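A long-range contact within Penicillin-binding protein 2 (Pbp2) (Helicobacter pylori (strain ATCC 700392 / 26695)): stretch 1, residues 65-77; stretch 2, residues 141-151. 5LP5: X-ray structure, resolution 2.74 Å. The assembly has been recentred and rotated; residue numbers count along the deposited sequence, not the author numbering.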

# COMPACT_ATOMS: atom_id res chain seq x y z
N ALA A 65 -3.26 9.32 -0.69
CA ALA A 65 -2.09 8.50 -0.37
C ALA A 65 -2.50 7.08 -0.03
O ALA A 65 -3.39 6.84 0.79
N THR A 66 -1.80 6.13 -0.64
CA THR A 66 -2.12 4.74 -0.48
C THR A 66 -0.89 3.84 -0.66
O THR A 66 0.23 4.33 -0.80
N ASN A 67 -1.10 2.53 -0.66
CA ASN A 67 -0.01 1.55 -0.81
C ASN A 67 -0.21 0.62 -2.03
O ASN A 67 -1.33 0.27 -2.35
N GLU A 68 0.88 0.24 -2.69
CA GLU A 68 0.83 -0.67 -3.85
C GLU A 68 1.58 -1.95 -3.56
O GLU A 68 2.73 -1.91 -3.14
N LEU A 69 0.91 -3.07 -3.80
CA LEU A 69 1.48 -4.37 -3.54
C LEU A 69 2.46 -4.73 -4.64
O LEU A 69 2.12 -4.83 -5.80
N VAL A 70 3.71 -4.89 -4.25
CA VAL A 70 4.78 -5.18 -5.20
C VAL A 70 5.61 -6.32 -4.63
O VAL A 70 5.28 -6.86 -3.57
N PHE A 71 6.67 -6.71 -5.34
CA PHE A 71 7.45 -7.87 -4.96
C PHE A 71 8.91 -7.55 -4.70
O PHE A 71 9.36 -6.42 -4.85
N GLY A 72 9.65 -8.59 -4.32
CA GLY A 72 11.02 -8.48 -3.88
C GLY A 72 11.63 -9.86 -3.94
O GLY A 72 11.02 -10.81 -3.48
N VAL A 73 12.81 -9.99 -4.53
CA VAL A 73 13.48 -11.28 -4.57
C VAL A 73 14.54 -11.32 -3.48
O VAL A 73 15.40 -10.44 -3.42
N PHE A 74 14.49 -12.35 -2.65
CA PHE A 74 15.34 -12.45 -1.47
C PHE A 74 16.22 -13.70 -1.51
O PHE A 74 15.79 -14.76 -1.99
N LEU A 75 17.45 -13.55 -0.99
CA LEU A 75 18.35 -14.69 -0.74
C LEU A 75 18.64 -14.79 0.76
O LEU A 75 18.59 -13.79 1.47
N PRO A 76 18.93 -16.01 1.26
CA PRO A 76 19.20 -16.14 2.70
C PRO A 76 20.58 -15.58 3.08
O PRO A 76 21.51 -15.63 2.27
N SER A 77 20.69 -15.01 4.28
CA SER A 77 21.95 -14.40 4.72
C SER A 77 22.96 -15.46 5.16
O SER A 77 22.58 -16.52 5.65
N GLN A 141 15.26 -23.97 -5.27
CA GLN A 141 15.02 -24.27 -3.83
C GLN A 141 15.38 -23.12 -2.88
O GLN A 141 14.61 -22.80 -1.98
N GLY A 142 16.54 -22.51 -3.07
CA GLY A 142 16.98 -21.45 -2.16
C GLY A 142 16.67 -20.02 -2.58
O GLY A 142 17.40 -19.10 -2.21
N ILE A 143 15.60 -19.81 -3.35
CA ILE A 143 15.26 -18.46 -3.82
C ILE A 143 13.80 -18.11 -3.50
O ILE A 143 12.88 -18.86 -3.85
N PHE A 144 13.62 -16.96 -2.85
CA PHE A 144 12.34 -16.55 -2.28
C PHE A 144 11.85 -15.26 -2.95
O PHE A 144 12.64 -14.40 -3.31
N ALA A 145 10.54 -15.14 -3.11
CA ALA A 145 9.93 -13.96 -3.72
C ALA A 145 8.73 -13.53 -2.86
O ALA A 145 7.76 -14.28 -2.70
N LEU A 146 8.79 -12.32 -2.33
CA LEU A 146 7.95 -11.94 -1.21
C LEU A 146 7.25 -10.64 -1.49
O LEU A 146 7.82 -9.75 -2.11
N PRO A 147 6.03 -10.51 -0.98
CA PRO A 147 5.21 -9.31 -1.11
C PRO A 147 5.68 -8.17 -0.21
O PRO A 147 5.92 -8.39 0.98
N LEU A 148 5.79 -6.99 -0.79
CA LEU A 148 6.21 -5.77 -0.09
C LEU A 148 5.23 -4.63 -0.40
O LEU A 148 4.55 -4.65 -1.42
N ASP A 149 5.21 -3.62 0.46
CA ASP A 149 4.46 -2.40 0.22
C ASP A 149 5.34 -1.26 -0.29
O ASP A 149 6.44 -1.07 0.18
N LYS A 150 4.83 -0.51 -1.25
CA LYS A 150 5.46 0.70 -1.73
C LYS A 150 4.41 1.80 -1.67
O LYS A 150 3.31 1.61 -2.15
N ARG A 151 4.73 2.93 -1.06
CA ARG A 151 3.77 4.02 -0.94
C ARG A 151 3.46 4.53 -2.33
O ARG A 151 4.28 4.45 -3.26

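What sets which side chains can meet? In each extended strand side chains alternate between the two faces of the sheet, and the antiparallel register, from N67 with R151 to F74 with F144, puts paired residues on the same face. E68, V70, F74, F144, L146, L148 and K150 share one face; N67, L69, F71, V73, A145, P147, D149 and R151 share the other.

How does F74, which has the largest covered area, pack with L148? F74 (chi1 m) lays one ring face against L146, whose CD1 sits 3.8 Å from the F74 ring centroid in a CH-pi contact. L148 (m, t) meets the ring edge instead, its CD2 4.1 Å from F74 CZ, while its CD1 lies 4.0 Å from G72 CA. That methyl occupies space left by the glycine: a CB on G72 would fall 2.8 Å from L148 CD1, a clash.

What does R151 do on the opposite face? The CA-to-CB bond of R151 (t, p, t) points to the face it shares with N67, but the end of the side chain comes nearer stretch 1, and R151 NH1 donates a nearly straight hydrogen bond to N67 OD1 at 3.0 Å. N67 (m) meets the guanidinium edge, whereas A65 CB lies over a face, 4.0 Å from R151 NH2.

Does K150 form a comparable polar link? Its NZ stays 4.4 Å from E68 OE1, beyond a salt bridge, although the charges are opposite.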

# COMPACT_ATOMS: atom_id res chain seq x y z
CB ALA A 65 -1.29 9.10 0.79
CB THR A 66 -3.23 4.35 -1.47
OG1 THR A 66 -3.74 3.08 -1.10
CG2 THR A 66 -2.73 4.31 -2.90
CB ASN A 67 0.07 0.71 0.46
CG ASN A 67 0.34 1.54 1.69
OD1 ASN A 67 1.08 2.52 1.65
ND2 ASN A 67 -0.23 1.11 2.82
CB GLU A 68 1.42 -0.05 -5.11
CG GLU A 68 0.41 0.75 -5.90
CD GLU A 68 0.90 1.10 -7.29
OE1 GLU A 68 2.02 0.69 -7.67
OE2 GLU A 68 0.14 1.78 -8.02
CB LEU A 69 0.37 -5.39 -3.44
CG LEU A 69 0.76 -6.79 -3.05
CD1 LEU A 69 1.64 -6.79 -1.81
CD2 LEU A 69 -0.50 -7.61 -2.81
CB VAL A 70 5.66 -3.93 -5.49
CG1 VAL A 70 4.80 -2.82 -6.04
CG2 VAL A 70 6.36 -3.45 -4.23
CB PHE A 71 7.31 -8.96 -6.02
CG PHE A 71 6.04 -9.74 -5.89
CD1 PHE A 71 5.95 -10.78 -4.98
CD2 PHE A 71 4.94 -9.42 -6.64
CE1 PHE A 71 4.78 -11.50 -4.85
CE2 PHE A 71 3.78 -10.14 -6.52
CZ PHE A 71 3.69 -11.17 -5.62
CB VAL A 73 14.07 -11.58 -5.96
CG1 VAL A 73 14.83 -12.90 -5.96
CG2 VAL A 73 12.96 -11.61 -7.00
CB PHE A 74 14.47 -12.56 -0.22
CG PHE A 74 13.81 -11.28 0.18
CD1 PHE A 74 14.30 -10.57 1.27
CD2 PHE A 74 12.70 -10.80 -0.49
CE1 PHE A 74 13.69 -9.39 1.68
CE2 PHE A 74 12.09 -9.62 -0.09
CZ PHE A 74 12.58 -8.92 1.01
CB LEU A 75 19.64 -14.52 -1.53
CG LEU A 75 19.52 -14.61 -3.06
CD1 LEU A 75 20.82 -14.18 -3.73
CD2 LEU A 75 19.14 -16.02 -3.52
CB PRO A 76 19.09 -17.65 2.94
CG PRO A 76 19.45 -18.27 1.63
CD PRO A 76 19.08 -17.30 0.55
CB SER A 77 21.70 -13.40 5.87
OG SER A 77 21.10 -14.02 7.00
CB GLN A 141 15.73 -25.56 -3.39
CG GLN A 141 14.93 -26.85 -3.64
CD GLN A 141 15.72 -28.15 -3.42
OE1 GLN A 141 16.94 -28.21 -3.60
NE2 GLN A 141 15.01 -29.21 -3.06
CB ILE A 143 15.52 -18.27 -5.32
CG1 ILE A 143 16.99 -18.53 -5.63
CG2 ILE A 143 15.18 -16.85 -5.74
CD1 ILE A 143 17.37 -18.37 -7.10
CB PHE A 144 12.50 -16.34 -0.76
CG PHE A 144 12.93 -17.58 -0.01
CD1 PHE A 144 12.05 -18.21 0.86
CD2 PHE A 144 14.22 -18.10 -0.16
CE1 PHE A 144 12.44 -19.35 1.55
CE2 PHE A 144 14.61 -19.24 0.51
CZ PHE A 144 13.72 -19.87 1.37
CB ALA A 145 9.51 -14.25 -5.15
CB LEU A 146 8.82 -11.76 0.04
CG LEU A 146 9.64 -12.99 0.43
CD1 LEU A 146 10.64 -12.69 1.55
CD2 LEU A 146 8.66 -14.10 0.81
CB PRO A 147 3.82 -9.79 -0.69
CG PRO A 147 4.10 -10.87 0.29
CD PRO A 147 5.38 -11.53 -0.15
CB LEU A 148 7.59 -5.31 -0.56
CG LEU A 148 8.76 -6.28 -0.52
CD1 LEU A 148 9.93 -5.68 -1.30
CD2 LEU A 148 9.16 -6.58 0.91
CB ASP A 149 3.75 -1.94 1.50
CG ASP A 149 2.35 -2.48 1.62
OD1 ASP A 149 1.80 -2.86 0.55
OD2 ASP A 149 1.80 -2.52 2.75
CB LYS A 150 5.95 0.49 -3.16
CG LYS A 150 5.77 1.67 -4.09
CD LYS A 150 6.39 1.36 -5.44
CE LYS A 150 5.49 1.79 -6.58
NZ LYS A 150 6.26 1.83 -7.83
CB ARG A 151 4.35 5.14 -0.07
CG ARG A 151 3.32 6.13 0.50
CD ARG A 151 2.42 5.47 1.54
NE ARG A 151 1.73 6.44 2.41
CZ ARG A 151 0.67 6.15 3.17
NH1 ARG A 151 0.17 4.93 3.20
NH2 ARG A 151 0.09 7.10 3.91